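Local coordinates for A207R protein, arginine decarboxylase (Paramecium bursaria Chlorella virus 1, PDB 2NV9) that decarboxylates arginine as a pyridoxal 5'-phosphate-dependent enzyme of the fold group III type, related to eukaryotic ornithine decarboxylase, at residues S22-V27 and E259-L264; S285-F290 and G326-N331; T92-D97 and S115-K120; G106-T111 and T123-C128; T35-R40 and L226-S231. The protein carries 1 engineered substitution. One frame throughout, in Å; residues are numbered along the deposited sequence.

Contact 1: S22-V27 and E259-L264; sequences SSPKIV and EHYSVL
Tyr261 lays one face of its ring against Ser22, whose CB stands 3.8 Å from the ring centroid in a CH-pi contact displaced toward the CZ side. This is the tight part. Val27 CG2 closes on Tyr261 CD1 at 3.4 Å from an oblique direction, and the backbone of Ser23 and Pro24 runs along the ring edge. With CG anti to the backbone N (chi1 178°), the tyrosine ring is carried in among these residues, and its hydroxyl hydrogen-bonds Asp52. Ser23 N donates to Tyr261 O at 2.9 Å, and Ser22 OG and Ser262 OG share a hydrogen bond of 2.7 Å. The two serines form an antiparallel non-hydrogen-bonded pair where strand 18-22 meets strand 262-274, in the beta domain that accompanies the TIM barrel in this family; Ser23 is then the N-cap of helix 24-37, and the chain passes into the barrel domain. The looser side lies at Ile26, partly exposed, whose side chain crosses that of His260 at about a right angle, Ile26 CG2 lying 3.6 Å from His260 O and 3.9 Å from His260 CB. The His260 ring leads away to hydrogen-bond Ala219 O and Ser349 OG.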
# COMPACT_ATOMS: atom_id res chain seq x y z
N SER B 22 5.05 1.09 21.65
CA SER B 22 3.63 0.79 21.92
C SER B 22 3.33 0.59 23.41
O SER B 22 4.11 -0.04 24.13
CB SER B 22 3.17 -0.44 21.14
OG SER B 22 3.39 -0.24 19.76
N SER B 23 2.21 1.14 23.85
CA SER B 23 1.88 1.18 25.27
C SER B 23 0.48 0.61 25.55
O SER B 23 -0.54 1.27 25.32
CB SER B 23 2.03 2.59 25.82
OG SER B 23 1.72 2.60 27.22
N PRO B 24 0.42 -0.65 26.02
CA PRO B 24 -0.85 -1.23 26.46
C PRO B 24 -1.62 -0.35 27.48
O PRO B 24 -2.83 -0.35 27.47
CB PRO B 24 -0.42 -2.55 27.11
CG PRO B 24 0.88 -2.90 26.45
CD PRO B 24 1.54 -1.60 26.07
N LYS B 25 -0.90 0.38 28.34
CA LYS B 25 -1.52 1.13 29.43
C LYS B 25 -2.36 2.28 28.87
O LYS B 25 -3.41 2.58 29.40
CB LYS B 25 -0.46 1.62 30.43
CG LYS B 25 -0.92 1.83 31.86
CD LYS B 25 -1.56 3.18 32.06
CE LYS B 25 -1.91 3.45 33.51
NZ LYS B 25 -2.73 2.35 34.17
N ILE B 26 -1.89 2.90 27.79
CA ILE B 26 -2.66 3.96 27.13
C ILE B 26 -4.01 3.41 26.67
O ILE B 26 -5.03 4.04 26.86
CB ILE B 26 -1.88 4.55 25.89
CG1 ILE B 26 -0.54 5.14 26.33
CG2 ILE B 26 -2.78 5.51 25.06
CD1 ILE B 26 -0.56 6.56 26.81
N VAL B 27 -4.00 2.23 26.07
CA VAL B 27 -5.22 1.60 25.56
C VAL B 27 -6.15 1.15 26.72
O VAL B 27 -7.37 1.37 26.65
CB VAL B 27 -4.89 0.44 24.59
CG1 VAL B 27 -6.16 -0.32 24.16
CG2 VAL B 27 -4.12 0.99 23.36
N GLU B 259 -5.12 4.65 17.61
CA GLU B 259 -4.39 5.86 17.26
C GLU B 259 -3.25 6.20 18.21
O GLU B 259 -2.13 6.37 17.77
CB GLU B 259 -5.33 7.08 17.10
CG GLU B 259 -4.59 8.33 16.61
CD GLU B 259 -5.51 9.54 16.48
OE1 GLU B 259 -6.71 9.36 16.70
OE2 GLU B 259 -5.03 10.67 16.18
N HIS B 260 -3.55 6.28 19.51
CA HIS B 260 -2.57 6.69 20.54
C HIS B 260 -1.74 5.55 21.11
O HIS B 260 -0.94 5.78 22.02
CB HIS B 260 -3.29 7.43 21.67
CG HIS B 260 -4.12 8.58 21.20
ND1 HIS B 260 -3.59 9.62 20.45
CD2 HIS B 260 -5.44 8.84 21.32
CE1 HIS B 260 -4.55 10.47 20.14
NE2 HIS B 260 -5.69 10.03 20.66
N TYR B 261 -1.96 4.34 20.61
CA TYR B 261 -1.26 3.14 21.11
C TYR B 261 0.25 3.20 20.88
O TYR B 261 1.03 2.75 21.72
CB TYR B 261 -1.85 1.89 20.46
CG TYR B 261 -1.20 0.56 20.83
CD1 TYR B 261 -1.03 0.19 22.17
CD2 TYR B 261 -0.78 -0.32 19.84
CE1 TYR B 261 -0.44 -1.04 22.52
CE2 TYR B 261 -0.20 -1.57 20.17
CZ TYR B 261 -0.03 -1.91 21.51
OH TYR B 261 0.55 -3.12 21.85
N SER B 262 0.65 3.78 19.74
CA SER B 262 2.04 3.76 19.31
C SER B 262 2.55 5.14 18.88
O SER B 262 1.76 6.02 18.48
CB SER B 262 2.21 2.80 18.12
OG SER B 262 1.75 1.51 18.45
N VAL B 263 3.86 5.31 18.99
CA VAL B 263 4.62 6.29 18.20
C VAL B 263 5.52 5.53 17.25
O VAL B 263 5.89 4.37 17.51
CB VAL B 263 5.43 7.33 19.09
CG1 VAL B 263 4.51 7.96 20.17
CG2 VAL B 263 6.67 6.72 19.73
N LEU B 264 5.89 6.19 16.16
CA LEU B 264 6.80 5.61 15.20
C LEU B 264 8.11 6.42 15.11
O LEU B 264 8.13 7.55 14.62
CB LEU B 264 6.11 5.51 13.81
CG LEU B 264 6.99 4.93 12.68
CD1 LEU B 264 7.59 3.51 13.06
CD2 LEU B 264 6.22 4.79 11.40

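Contact 2: S285-F290 and G326-N331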
# COMPACT_ATOMS: atom_id res chain seq x y z
N SER B 285 8.58 5.30 4.94
CA SER B 285 7.99 5.75 3.70
C SER B 285 6.45 5.55 3.73
O SER B 285 5.92 4.87 4.61
CB SER B 285 8.60 4.99 2.50
OG SER B 285 7.87 3.82 2.20
N THR B 286 5.80 6.15 2.74
CA THR B 286 4.37 5.99 2.51
C THR B 286 4.01 4.56 2.12
O THR B 286 2.84 4.15 2.24
CB THR B 286 3.83 6.98 1.42
OG1 THR B 286 4.51 6.77 0.18
CG2 THR B 286 3.94 8.45 1.87
N TYR B 287 5.01 3.79 1.69
CA TYR B 287 4.83 2.38 1.41
C TYR B 287 5.16 1.52 2.63
O TYR B 287 5.02 0.29 2.58
CB TYR B 287 5.74 1.96 0.24
CG TYR B 287 5.30 2.57 -1.07
CD1 TYR B 287 4.20 2.07 -1.75
CD2 TYR B 287 5.99 3.65 -1.64
CE1 TYR B 287 3.75 2.64 -2.96
CE2 TYR B 287 5.56 4.21 -2.87
CZ TYR B 287 4.45 3.67 -3.53
OH TYR B 287 4.00 4.22 -4.74
N GLY B 288 5.61 2.19 3.70
CA GLY B 288 5.89 1.59 5.00
C GLY B 288 4.80 1.96 6.01
O GLY B 288 3.65 1.56 5.83
N GLY B 289 5.16 2.68 7.07
CA GLY B 289 4.19 3.07 8.12
C GLY B 289 3.34 4.34 7.82
O GLY B 289 2.53 4.78 8.64
N PHE B 290 3.57 4.93 6.66
CA PHE B 290 3.01 6.28 6.36
C PHE B 290 1.95 6.33 5.25
O PHE B 290 1.77 7.39 4.56
CB PHE B 290 4.16 7.29 6.11
CG PHE B 290 4.86 7.71 7.36
CD1 PHE B 290 4.40 8.82 8.11
CD2 PHE B 290 5.99 7.01 7.80
CE1 PHE B 290 5.05 9.19 9.29
CE2 PHE B 290 6.65 7.40 8.96
CZ PHE B 290 6.18 8.47 9.71
N GLY B 326 8.28 9.13 -6.45
CA GLY B 326 8.09 10.60 -6.23
C GLY B 326 6.87 10.94 -5.37
O GLY B 326 6.81 12.01 -4.72
N VAL B 327 5.88 10.06 -5.39
CA VAL B 327 4.68 10.21 -4.56
C VAL B 327 4.99 10.02 -3.07
O VAL B 327 4.25 10.49 -2.19
CB VAL B 327 3.54 9.22 -5.02
CG1 VAL B 327 3.67 7.80 -4.37
CG2 VAL B 327 2.18 9.77 -4.63
N ASP B 328 6.09 9.31 -2.80
CA ASP B 328 6.46 8.92 -1.46
C ASP B 328 7.11 10.10 -0.71
O ASP B 328 8.34 10.22 -0.62
CB ASP B 328 7.38 7.67 -1.52
CG ASP B 328 8.03 7.32 -0.18
OD1 ASP B 328 7.43 7.59 0.88
OD2 ASP B 328 9.13 6.69 -0.20
N VAL B 329 6.26 10.99 -0.20
CA VAL B 329 6.69 12.14 0.55
C VAL B 329 5.92 12.08 1.87
O VAL B 329 4.70 12.03 1.85
CB VAL B 329 6.43 13.47 -0.24
CG1 VAL B 329 7.01 14.68 0.52
CG2 VAL B 329 7.06 13.36 -1.67
N ILE B 330 6.63 12.08 3.00
CA ILE B 330 5.96 12.09 4.32
C ILE B 330 5.30 13.48 4.66
O ILE B 330 4.15 13.55 5.13
CB ILE B 330 6.94 11.59 5.42
CG1 ILE B 330 7.33 10.14 5.12
CG2 ILE B 330 6.31 11.68 6.83
CD1 ILE B 330 8.48 9.54 5.98
N ASN B 331 6.05 14.57 4.41
CA ASN B 331 5.59 15.93 4.65
C ASN B 331 6.30 16.83 3.64
O ASN B 331 7.52 16.88 3.64
CB ASN B 331 5.89 16.36 6.10
CG ASN B 331 5.11 17.59 6.51
OD1 ASN B 331 4.94 18.53 5.69
ND2 ASN B 331 4.66 17.61 7.77
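Asp328 reaches across to the turn that starts at Ser285 and grips Thr286 twice. The turn, type I from Ser285 to Gly288, lies in the loop between strand 277-282 and helix 291-295 of the beta domain; Asp328 is itself the centre of an inverse gamma turn just before strand 331-337.

The polar interactions converge on one carboxylate oxygen. Thr286 N donates to Asp328 OD1 at 2.9 Å in a nearly straight bond (171°), and Thr286 OG1 adds a second at 3.1 Å. Both arrive from the same face of the carboxylate, well above its plane. Placed between the backbone N and the carbonyl carbon (chi1 59°), the threonine OG1 lies near its own N-H, which lets both donors serve one acceptor. The other oxygen, OD2, is hydrogen-bonded to Thr323 and makes a salt bridge to Lys148 of the second subunit, a pairing that would help keep the buried aspartate ionised. Within the turn, Ser285 OG accepts from Tyr287 N, an ST turn.

Apolar packing flanks this centre. Tyr287 crosses Val327 at about a right angle, its OH 3.6 Å from Val327 CG1 and hydrogen-bonded to Asp325, while its ring also meets Phe295 of the second subunit. On the other flank Ile330 lies over one face of Phe290: its CG2 makes a CH-pi contact 4.0 Å from the ring centroid, 28° off the normal, and its CD1 sits over the opposite rim, 4.0 Å from Phe290 CD2.

Contact 3: T92-D97 and S115-K120; sequences TMKTID and SFELDK
The backbone of 92-97 runs past the first turns of helix 115-124 at a distance that side chains must bridge, the CA atoms of Met93 and Glu117 lying 6.9 Å apart and those of Ile96 and Lys120 6.7 Å. Glu117 spans the gap. Its CG is anti to the backbone N (chi1 -159°) and the chain then bends at chi2, which brings the carboxylate up beside the backbone of Lys94. There Glu117 OE2 takes two donors from the same residue: Lys94 N at 2.9 Å on the syn side, and Lys94 NZ at 2.8 Å on the anti side as a salt bridge. To get there the lysine chain folds back at its last two torsions and crosses the glutamate at about a right angle; its ammonium group also bonds His91 O and Thr111 O.

Lys120, one turn further along the helix, completes the network. Lys120 NZ donates to Lys94 O at 2.8 Å, from above the carbonyl plane, and bridges to Glu117 OE1 at 2.7 Å. Lys120 NZ also hydrogen-bonds Ile269 O of the second subunit. The glutamate thus lies between Lys94 NZ and Lys120 NZ, 6.2 Å apart, which probably stabilises its charge in a buried setting. Ile96 CG1 packs against the aliphatic Lys120 CG at 3.9 Å, while Met93 SD lies beside Glu117 OE1.

This Lys-Glu-Lys salt-bridge network ties the loop before helix 96-105 to the next helix of the TIM barrel, at the face toward the second subunit.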
# COMPACT_ATOMS: atom_id res chain seq x y z
N THR B 92 -19.84 -6.97 5.08
CA THR B 92 -21.04 -7.37 4.33
C THR B 92 -20.74 -8.29 3.13
O THR B 92 -21.65 -8.84 2.52
CB THR B 92 -21.83 -6.11 3.82
OG1 THR B 92 -21.02 -5.40 2.89
CG2 THR B 92 -22.25 -5.16 4.98
N MET B 93 -19.46 -8.44 2.80
CA MET B 93 -19.04 -9.31 1.71
C MET B 93 -18.01 -10.33 2.18
O MET B 93 -16.85 -9.98 2.42
CB MET B 93 -18.48 -8.49 0.55
CG MET B 93 -19.52 -7.67 -0.19
SD MET B 93 -20.78 -8.69 -0.98
CE MET B 93 -21.94 -7.44 -1.53
N LYS B 94 -18.43 -11.58 2.31
CA LYS B 94 -17.58 -12.63 2.89
C LYS B 94 -17.46 -13.79 1.90
O LYS B 94 -18.48 -14.23 1.36
CB LYS B 94 -18.23 -13.10 4.21
CG LYS B 94 -18.36 -11.97 5.23
CD LYS B 94 -19.35 -12.29 6.39
CE LYS B 94 -20.82 -12.30 5.93
NZ LYS B 94 -21.20 -11.05 5.19
N THR B 95 -16.25 -14.27 1.65
CA THR B 95 -16.09 -15.40 0.76
C THR B 95 -16.86 -16.60 1.38
O THR B 95 -17.00 -16.68 2.60
CB THR B 95 -14.62 -15.77 0.52
OG1 THR B 95 -14.06 -16.37 1.71
CG2 THR B 95 -13.79 -14.50 0.11
N ILE B 96 -17.37 -17.46 0.51
CA ILE B 96 -17.96 -18.75 0.92
C ILE B 96 -16.99 -19.53 1.83
O ILE B 96 -17.38 -20.06 2.85
CB ILE B 96 -18.33 -19.58 -0.32
CG1 ILE B 96 -19.58 -19.01 -1.01
CG2 ILE B 96 -18.48 -21.11 0.06
CD1 ILE B 96 -19.78 -19.52 -2.40
N ASP B 97 -15.72 -19.54 1.46
CA ASP B 97 -14.71 -20.25 2.26
C ASP B 97 -14.46 -19.63 3.65
O ASP B 97 -14.26 -20.35 4.62
CB ASP B 97 -13.44 -20.47 1.46
CG ASP B 97 -13.35 -21.90 0.97
OD1 ASP B 97 -14.20 -22.33 0.13
OD2 ASP B 97 -12.47 -22.65 1.46
N SER B 115 -28.92 -9.25 -1.35
CA SER B 115 -29.68 -10.50 -1.39
C SER B 115 -28.78 -11.70 -1.68
O SER B 115 -28.97 -12.79 -1.11
CB SER B 115 -30.82 -10.43 -2.40
OG SER B 115 -30.31 -10.24 -3.71
N PHE B 116 -27.80 -11.51 -2.57
CA PHE B 116 -26.82 -12.57 -2.84
C PHE B 116 -26.01 -12.97 -1.60
O PHE B 116 -25.58 -14.15 -1.46
CB PHE B 116 -25.88 -12.23 -4.00
CG PHE B 116 -26.58 -12.14 -5.33
CD1 PHE B 116 -26.88 -13.29 -6.05
CD2 PHE B 116 -26.96 -10.91 -5.86
CE1 PHE B 116 -27.54 -13.23 -7.25
CE2 PHE B 116 -27.63 -10.83 -7.09
CZ PHE B 116 -27.91 -11.97 -7.79
N GLU B 117 -25.80 -12.03 -0.69
CA GLU B 117 -25.14 -12.35 0.57
C GLU B 117 -25.98 -13.31 1.43
O GLU B 117 -25.42 -14.21 2.10
CB GLU B 117 -24.74 -11.10 1.38
CG GLU B 117 -23.60 -11.39 2.43
CD GLU B 117 -22.19 -11.68 1.82
OE1 GLU B 117 -22.00 -11.55 0.59
OE2 GLU B 117 -21.25 -11.96 2.59
N LEU B 118 -27.30 -13.10 1.42
CA LEU B 118 -28.25 -13.98 2.08
C LEU B 118 -28.33 -15.37 1.47
O LEU B 118 -28.53 -16.33 2.21
CB LEU B 118 -29.67 -13.38 2.19
CG LEU B 118 -29.83 -12.04 2.93
CD1 LEU B 118 -31.21 -11.38 2.71
CD2 LEU B 118 -29.57 -12.26 4.42
N ASP B 119 -28.22 -15.46 0.14
CA ASP B 119 -28.09 -16.74 -0.57
C ASP B 119 -26.91 -17.59 -0.07
O ASP B 119 -27.07 -18.80 0.16
CB ASP B 119 -27.98 -16.56 -2.09
CG ASP B 119 -29.21 -15.92 -2.69
OD1 ASP B 119 -30.29 -16.01 -2.07
OD2 ASP B 119 -29.09 -15.34 -3.78
N LYS B 120 -25.76 -16.94 0.10
CA LYS B 120 -24.56 -17.56 0.67
C LYS B 120 -24.76 -18.00 2.13
O LYS B 120 -24.36 -19.09 2.51
CB LYS B 120 -23.36 -16.59 0.56
CG LYS B 120 -22.68 -16.59 -0.80
CD LYS B 120 -22.11 -15.20 -1.14
CE LYS B 120 -20.87 -14.88 -0.39
NZ LYS B 120 -20.42 -13.45 -0.46

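Contact 4: G106-T111 and T123-C128; sequences GVDIAT and TYHPNC
His125 reaches from the end of helix 115-124 to the carbonyl of Val107, NE2 donating to Val107 O at 2.9 Å in a bond of 167°. The oxygen lies almost exactly in the plane of the imidazole. Two torsions aim the ring: CG is anti to the backbone N (chi1 -163°), extending the side chain toward the strand, and chi2 turns the NE2 edge to the carbonyl. Asp108 meets the same edge, its OD1 3.3 Å from His125 CE1; the side chains cross at about a right angle, and the carboxylate plane is turned 79° from the ring. One face of the imidazole is backed by Cys128 CB, which sits over the ring centre; the type I turn from His125 to Cys128 brings the chain back to that position.

The cysteine sulfur, likewise anti to its own backbone N, points toward the start of strand 109-112. Cys128 SG rests against the Asp108 carbonyl group and touches Ala110 CB at 3.8 Å. Cys128 CA approaches Asp108 O at 3.5 Å as a CA-H...O contact.

These residues lie at the end of the beta-alpha-beta unit 109-112, 115-124 and 129-133 of the TIM barrel where strand 109-112 begins and helix 115-124 ends. Asp108, just before the strand, and Ala110 make backbone hydrogen bonds to Lys129, beside the parallel strand 129-133; Val107 packs on Ala102 of helix 96-105, and His125 touches Lys103 of the same helix.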
# COMPACT_ATOMS: atom_id res chain seq x y z
N GLY B 106 -17.23 -20.92 15.19
CA GLY B 106 -18.30 -20.44 16.09
C GLY B 106 -18.63 -18.93 15.95
O GLY B 106 -19.29 -18.33 16.80
N VAL B 107 -18.15 -18.33 14.86
CA VAL B 107 -18.40 -16.94 14.62
C VAL B 107 -19.77 -16.92 13.92
O VAL B 107 -19.87 -17.29 12.74
CB VAL B 107 -17.29 -16.27 13.77
CG1 VAL B 107 -17.71 -14.83 13.47
CG2 VAL B 107 -15.96 -16.26 14.50
N ASP B 108 -20.80 -16.57 14.70
CA ASP B 108 -22.22 -16.82 14.34
C ASP B 108 -23.07 -15.53 14.28
O ASP B 108 -24.32 -15.57 14.30
CB ASP B 108 -22.86 -17.84 15.30
CG ASP B 108 -22.15 -19.20 15.29
OD1 ASP B 108 -21.38 -19.48 14.35
OD2 ASP B 108 -22.41 -19.99 16.23
N ILE B 109 -22.38 -14.39 14.19
CA ILE B 109 -23.00 -13.10 13.91
C ILE B 109 -22.20 -12.40 12.79
O ILE B 109 -20.97 -12.33 12.86
CB ILE B 109 -23.00 -12.13 15.12
CG1 ILE B 109 -23.74 -12.73 16.32
CG2 ILE B 109 -23.69 -10.80 14.76
CD1 ILE B 109 -22.93 -13.68 17.03
N ALA B 110 -22.90 -11.89 11.78
CA ALA B 110 -22.26 -11.17 10.66
C ALA B 110 -23.18 -10.10 10.08
O ALA B 110 -24.39 -10.13 10.33
CB ALA B 110 -21.85 -12.14 9.56
N THR B 111 -22.62 -9.22 9.26
CA THR B 111 -23.42 -8.18 8.58
C THR B 111 -23.70 -8.56 7.11
O THR B 111 -23.02 -9.41 6.52
CB THR B 111 -22.69 -6.80 8.63
OG1 THR B 111 -21.42 -6.91 7.97
CG2 THR B 111 -22.48 -6.36 10.05
N THR B 123 -27.00 -21.07 2.22
CA THR B 123 -26.32 -22.27 1.74
C THR B 123 -25.18 -22.78 2.67
O THR B 123 -25.08 -23.99 2.91
CB THR B 123 -25.82 -22.12 0.29
OG1 THR B 123 -26.90 -21.69 -0.54
CG2 THR B 123 -25.28 -23.44 -0.26
N TYR B 124 -24.40 -21.84 3.21
CA TYR B 124 -23.14 -22.17 3.92
C TYR B 124 -23.06 -21.96 5.45
O TYR B 124 -22.24 -22.59 6.11
CB TYR B 124 -21.97 -21.44 3.23
CG TYR B 124 -21.81 -21.91 1.80
CD1 TYR B 124 -21.29 -23.17 1.53
CD2 TYR B 124 -22.20 -21.11 0.72
CE1 TYR B 124 -21.18 -23.64 0.23
CE2 TYR B 124 -22.06 -21.57 -0.62
CZ TYR B 124 -21.55 -22.84 -0.85
OH TYR B 124 -21.42 -23.34 -2.13
N HIS B 125 -23.90 -21.06 5.98
CA HIS B 125 -23.90 -20.73 7.40
C HIS B 125 -25.32 -20.32 7.85
O HIS B 125 -25.52 -19.19 8.34
CB HIS B 125 -22.85 -19.63 7.67
CG HIS B 125 -22.46 -19.48 9.11
ND1 HIS B 125 -23.04 -20.22 10.13
CD2 HIS B 125 -21.55 -18.67 9.70
CE1 HIS B 125 -22.47 -19.88 11.28
NE2 HIS B 125 -21.58 -18.93 11.04
N PRO B 126 -26.31 -21.23 7.66
CA PRO B 126 -27.71 -20.81 7.82
C PRO B 126 -28.08 -20.43 9.27
O PRO B 126 -29.07 -19.74 9.47
CB PRO B 126 -28.52 -22.02 7.29
CG PRO B 126 -27.58 -23.22 7.53
CD PRO B 126 -26.20 -22.66 7.29
N ASN B 127 -27.24 -20.83 10.23
CA ASN B 127 -27.43 -20.49 11.64
C ASN B 127 -26.86 -19.13 12.03
O ASN B 127 -27.12 -18.63 13.12
CB ASN B 127 -26.87 -21.59 12.57
CG ASN B 127 -27.22 -21.37 14.04
OD1 ASN B 127 -28.39 -21.29 14.41
ND2 ASN B 127 -26.19 -21.25 14.88
N CYS B 128 -26.13 -18.49 11.12
CA CYS B 128 -25.52 -17.22 11.40
C CYS B 128 -26.59 -16.12 11.62
O CYS B 128 -27.50 -15.95 10.82
CB CYS B 128 -24.51 -16.84 10.28
SG CYS B 128 -23.48 -15.40 10.68

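Contact 5: T35-R40 and L226-S231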
# COMPACT_ATOMS: atom_id res chain seq x y z
N THR B 35 -15.91 3.14 28.72
CA THR B 35 -16.93 2.82 29.72
C THR B 35 -17.65 4.07 30.26
O THR B 35 -18.88 4.07 30.43
CB THR B 35 -16.35 1.95 30.89
OG1 THR B 35 -15.65 0.82 30.35
CG2 THR B 35 -17.46 1.44 31.78
N ILE B 36 -16.90 5.15 30.50
CA ILE B 36 -17.48 6.39 31.02
C ILE B 36 -18.25 7.11 29.91
O ILE B 36 -19.40 7.51 30.10
CB ILE B 36 -16.41 7.37 31.63
CG1 ILE B 36 -15.52 6.71 32.70
CG2 ILE B 36 -17.08 8.68 32.14
CD1 ILE B 36 -16.20 5.81 33.63
N LEU B 37 -17.59 7.26 28.75
CA LEU B 37 -18.21 7.93 27.61
C LEU B 37 -19.45 7.22 27.06
O LEU B 37 -20.42 7.86 26.70
CB LEU B 37 -17.18 8.16 26.49
CG LEU B 37 -16.31 9.40 26.62
CD1 LEU B 37 -15.66 9.56 27.97
CD2 LEU B 37 -15.25 9.38 25.50
N PHE B 38 -19.39 5.89 27.01
CA PHE B 38 -20.43 5.10 26.38
C PHE B 38 -20.86 3.97 27.31
O PHE B 38 -20.57 2.80 27.02
CB PHE B 38 -19.89 4.51 25.05
CG PHE B 38 -19.58 5.56 23.99
CD1 PHE B 38 -18.27 5.84 23.62
CD2 PHE B 38 -20.61 6.22 23.35
CE1 PHE B 38 -17.98 6.76 22.63
CE2 PHE B 38 -20.33 7.17 22.37
CZ PHE B 38 -19.02 7.43 21.99
N PRO B 39 -21.52 4.30 28.44
CA PRO B 39 -21.77 3.19 29.37
C PRO B 39 -22.74 2.12 28.86
O PRO B 39 -22.75 1.05 29.42
CB PRO B 39 -22.34 3.89 30.62
CG PRO B 39 -22.97 5.16 30.08
CD PRO B 39 -22.03 5.59 28.97
N ARG B 40 -23.52 2.38 27.81
CA ARG B 40 -24.38 1.30 27.26
C ARG B 40 -23.82 0.53 26.06
O ARG B 40 -24.46 -0.42 25.58
CB ARG B 40 -25.76 1.82 26.87
CG ARG B 40 -26.65 2.23 28.03
CD ARG B 40 -28.10 2.57 27.54
NE ARG B 40 -28.78 1.45 26.89
CZ ARG B 40 -29.88 1.55 26.13
NH1 ARG B 40 -30.45 2.73 25.90
NH2 ARG B 40 -30.42 0.45 25.59
N LEU B 226 -10.35 13.53 27.29
CA LEU B 226 -11.07 13.20 26.07
C LEU B 226 -12.23 14.16 25.87
O LEU B 226 -12.95 14.49 26.83
CB LEU B 226 -11.62 11.77 26.14
CG LEU B 226 -10.73 10.54 25.88
CD1 LEU B 226 -11.55 9.26 26.08
CD2 LEU B 226 -10.14 10.53 24.47
N SER B 227 -12.42 14.63 24.64
CA SER B 227 -13.59 15.46 24.34
C SER B 227 -14.83 14.58 24.24
O SER B 227 -14.79 13.48 23.69
CB SER B 227 -13.42 16.22 23.02
OG SER B 227 -14.52 17.15 22.88
N THR B 228 -15.94 15.08 24.74
CA THR B 228 -17.20 14.37 24.64
C THR B 228 -18.11 14.94 23.55
O THR B 228 -19.28 14.59 23.52
CB THR B 228 -17.93 14.35 26.00
OG1 THR B 228 -18.20 15.68 26.46
CG2 THR B 228 -17.09 13.62 27.06
N TYR B 229 -17.59 15.77 22.64
CA TYR B 229 -18.43 16.31 21.55
C TYR B 229 -19.20 15.23 20.76
O TYR B 229 -20.38 15.45 20.41
CB TYR B 229 -17.67 17.30 20.64
CG TYR B 229 -16.70 16.70 19.64
CD1 TYR B 229 -15.51 16.12 20.07
CD2 TYR B 229 -16.92 16.78 18.25
CE1 TYR B 229 -14.60 15.61 19.20
CE2 TYR B 229 -15.99 16.21 17.35
CZ TYR B 229 -14.84 15.65 17.83
OH TYR B 229 -13.90 15.08 16.97
N MET B 230 -18.58 14.08 20.51
CA MET B 230 -19.21 12.98 19.78
C MET B 230 -20.08 12.08 20.73
O MET B 230 -21.25 11.86 20.45
CB MET B 230 -18.15 12.13 19.01
CG MET B 230 -17.25 12.91 17.98
SD MET B 230 -18.20 13.76 16.65
CE MET B 230 -18.48 12.35 15.61
N SER B 231 -19.49 11.61 21.83
CA SER B 231 -20.18 10.74 22.83
C SER B 231 -21.49 11.32 23.36
O SER B 231 -22.49 10.63 23.39
CB SER B 231 -19.25 10.33 23.98
OG SER B 231 -18.83 11.43 24.72
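Phe38 turns one ring face to Ser231, and the serine CB stands over it, 4.0 Å from the ring centroid and 29° off the normal, a CH-pi contact. The approach is closest on the far side of the ring, where Phe38 CZ comes to 3.5 Å from Ser231 CB and CE2 and CZ both touch Ser231 CA. A chi1 of -66°, which sets CG anti to the carbonyl carbon, sends the ring from the end of helix 24-37 toward the first turn of helix 229-241. Both are helices of the TIM-barrel domain, far apart in sequence but adjacent in space, and the Leu37 carbonyl accepts a hydrogen bond from the Asn235 side chain of the second helix. Leu37 packs beside the ring against the same serine: its CG is 3.8 Å from Ser231 OG, and the hydroxyl makes a weak hydrogen bond to Thr228 O. Leu37 meets Leu226 with the two side chains crossing at a slant, Leu37 CD2 to Leu226 CD1 at 3.7 Å, while Thr228 CG2 is a looser neighbour, 4.3 Å from Leu37 CG. Leu226 also packs on Leu30 and Gln33 of helix 24-37, and the Phe38 ring meets that of Trp34 with their planes at about 40°.

Contacts 3, 4 and 5 lie in the TIM-barrel domain, contact 2 lies in the beta domain, and contact 1 sits where the two domains join. Along the chain, contact 1 spans the barrel sequence, enclosing contact 5, which in turn encloses contacts 3 and 4, whose segments alternate; contact 2 follows. Contacts 3 and 4, centres about 10 Å apart, share helix 115-124 and touch through Lys94 and Thr111. Contacts 1 and 5 both use helix 24-37, one at each end, centres about 20 Å apart. Contact 1 also meets contact 2 through Leu264 and Phe290. Contacts 2 and 3, centres about 36 Å apart, both reach the second subunit, so the dimer draws on both domains.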